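PDB 6Y2K: beta-galactosidase from Marinomonas sp. ef1, which hydrolyses terminal beta-D-galactosyl residues as a cold-active family GH42 beta-galactosidase that assembles into a hexamer. Local coordinates for residues 389-394 and 638-643. Residues are numbered along the deposited sequence; the frame is centred on the assembly and turned at random.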
loop_
_atom_site.group_PDB
_atom_site.type_symbol
_atom_site.label_atom_id
_atom_site.label_comp_id
_atom_site.label_asym_id
_atom_site.label_seq_id
_atom_site.Cartn_x
_atom_site.Cartn_y
_atom_site.Cartn_z
ATOM N N VAL A 389 -43.825 18.486 13.890
ATOM C CA VAL A 389 -44.018 18.607 15.351
ATOM C C VAL A 389 -45.521 18.669 15.701
ATOM O O VAL A 389 -45.917 18.157 16.736
ATOM C CB VAL A 389 -43.182 19.704 16.103
ATOM C CG1 VAL A 389 -41.867 20.064 15.409
ATOM C CG2 VAL A 389 -44.000 20.927 16.472
ATOM N N LYS A 390 -46.341 19.272 14.841
ATOM C CA LYS A 390 -47.803 19.254 15.039
ATOM C C LYS A 390 -48.359 17.830 14.972
ATOM O O LYS A 390 -49.158 17.446 15.821
ATOM C CB LYS A 390 -48.517 20.152 14.031
ATOM C CG LYS A 390 -48.279 21.634 14.271
ATOM C CD LYS A 390 -48.932 22.463 13.185
ATOM C CE LYS A 390 -48.651 23.944 13.369
ATOM N NZ LYS A 390 -48.895 24.682 12.096
ATOM N N VAL A 391 -47.891 17.052 13.990
ATOM C CA VAL A 391 -48.247 15.624 13.860
ATOM C C VAL A 391 -47.855 14.840 15.119
ATOM O O VAL A 391 -48.646 14.041 15.636
ATOM C CB VAL A 391 -47.613 14.980 12.603
ATOM C CG1 VAL A 391 -47.835 13.470 12.573
ATOM C CG2 VAL A 391 -48.176 15.600 11.329
ATOM N N LEU A 392 -46.646 15.087 15.616
ATOM C CA LEU A 392 -46.164 14.425 16.817
ATOM C C LEU A 392 -47.032 14.782 18.018
ATOM O O LEU A 392 -47.477 13.898 18.734
ATOM C CB LEU A 392 -44.713 14.811 17.117
ATOM C CG LEU A 392 -43.795 13.877 17.928
ATOM C CD1 LEU A 392 -42.821 14.695 18.775
ATOM C CD2 LEU A 392 -44.487 12.827 18.785
ATOM N N ALA A 393 -47.259 16.080 18.225
ATOM C CA ALA A 393 -48.039 16.567 19.359
ATOM C C ALA A 393 -49.437 15.937 19.378
ATOM O O ALA A 393 -49.885 15.457 20.419
ATOM C CB ALA A 393 -48.137 18.090 19.327
ATOM N N GLU A 394 -50.096 15.912 18.221
ATOM C CA GLU A 394 -51.425 15.314 18.107
ATOM C C GLU A 394 -51.420 13.807 18.392
ATOM O O GLU A 394 -52.313 13.317 19.084
ATOM C CB GLU A 394 -52.042 15.583 16.732
ATOM C CG GLU A 394 -53.419 14.946 16.563
ATOM C CD GLU A 394 -54.236 15.536 15.428
ATOM O OE1 GLU A 394 -53.655 15.856 14.362
ATOM O OE2 GLU A 394 -55.474 15.663 15.600
ATOM N N LEU A 638 -44.659 3.614 15.085
ATOM C CA LEU A 638 -44.168 4.712 14.263
ATOM C C LEU A 638 -45.121 5.886 14.285
ATOM O O LEU A 638 -46.316 5.695 14.087
ATOM C CB LEU A 638 -44.055 4.289 12.798
ATOM C CG LEU A 638 -42.704 3.944 12.194
ATOM C CD1 LEU A 638 -42.931 3.578 10.729
ATOM C CD2 LEU A 638 -41.712 5.100 12.314
ATOM N N VAL A 639 -44.580 7.088 14.482
ATOM C CA VAL A 639 -45.337 8.342 14.347
ATOM C C VAL A 639 -44.858 9.149 13.132
ATOM O O VAL A 639 -45.665 9.567 12.306
ATOM C CB VAL A 639 -45.241 9.191 15.628
ATOM C CG1 VAL A 639 -46.070 10.468 15.500
ATOM C CG2 VAL A 639 -45.689 8.370 16.835
ATOM N N ILE A 640 -43.548 9.369 13.039
ATOM C CA ILE A 640 -42.933 10.104 11.931
ATOM C C ILE A 640 -41.886 9.210 11.259
ATOM O O ILE A 640 -41.143 8.498 11.944
ATOM C CB ILE A 640 -42.230 11.394 12.439
ATOM C CG1 ILE A 640 -43.207 12.317 13.190
ATOM C CG2 ILE A 640 -41.538 12.140 11.304
ATOM C CD1 ILE A 640 -44.249 12.986 12.325
ATOM N N GLY A 641 -41.819 9.270 9.929
ATOM C CA GLY A 641 -40.778 8.576 9.158
ATOM C C GLY A 641 -41.040 7.096 8.942
ATOM O O GLY A 641 -42.193 6.678 8.806
ATOM N N SER A 642 -39.967 6.300 8.907
ATOM C CA SER A 642 -40.078 4.863 8.649
ATOM C C SER A 642 -39.075 3.998 9.402
ATOM O O SER A 642 -38.045 4.467 9.893
ATOM C CB SER A 642 -39.982 4.575 7.144
ATOM O OG SER A 642 -39.002 5.389 6.528
ATOM N N MET A 643 -39.417 2.713 9.474
ATOM C CA MET A 643 -38.560 1.684 10.035
ATOM C C MET A 643 -37.270 1.557 9.214
ATOM O O MET A 643 -36.208 1.284 9.769
ATOM C CB MET A 643 -39.318 0.352 10.054
ATOM C CG MET A 643 -38.658 -0.757 10.851
ATOM S SD MET A 643 -39.749 -2.188 11.046
ATOM C CE MET A 643 -40.077 -2.590 9.333
#
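Val-391 and Ile-640 meet methyl to methyl where helix 377-395, which follows the last strand of the TIM barrel, packs against strand 636-640, an outermost strand of the small antiparallel sheet near the C-terminus. The contact thus ties the catalytic barrel fold to the C-terminal sheet of the same chain. CG1 of Val-391 lies 3.6 Å from CD1 of Ile-640, the closest approach between the segments, and the two side chains meet at a slant. Ile-640 has its CG1 branch lying opposite the carbonyl carbon (chi1 -57°), and the extra methylene of isoleucine places CD1 at the helix surface. Val-391, exposed yet directed at the strand, offers the methyl that stands anti to its own backbone N (chi1 173°), a short aliphatic branch suited to meeting CD1 close to the helix.

At the next helix residue, Leu-392, Val-639 lays its CG1 beside the backbone, 4.2 Å from the CA of Leu-392. The same methyl stands 4.3 Å from CD2 of Leu-392. A beta-branched residue suits this place, since it keeps a methyl close to its own backbone and lets helix and strand come close, the CA atoms of Leu-392 and Val-639 being 6.6 Å apart. The side chains that meet are all aliphatic. Helix 389-394 and strand 638-640 run roughly antiparallel, at 147°, with a closest axial approach of 8.4 Å.

Further out, Leu-392 also packs on Trp-339 of helix 333-343 and on Met-1, so its buried side chain belongs to the barrel's outer layer as well, while Arg-335 and Glu-388 flank Ile-640. Val-639 and Ile-640 both bond through their backbones to Ile-652 of strand 649-655, forming a classic beta bulge; this distortion lets two successive side chains point toward the helix rather than alternate, leaving CD1 of Ile-640 also 3.9 Å from CB of Val-391.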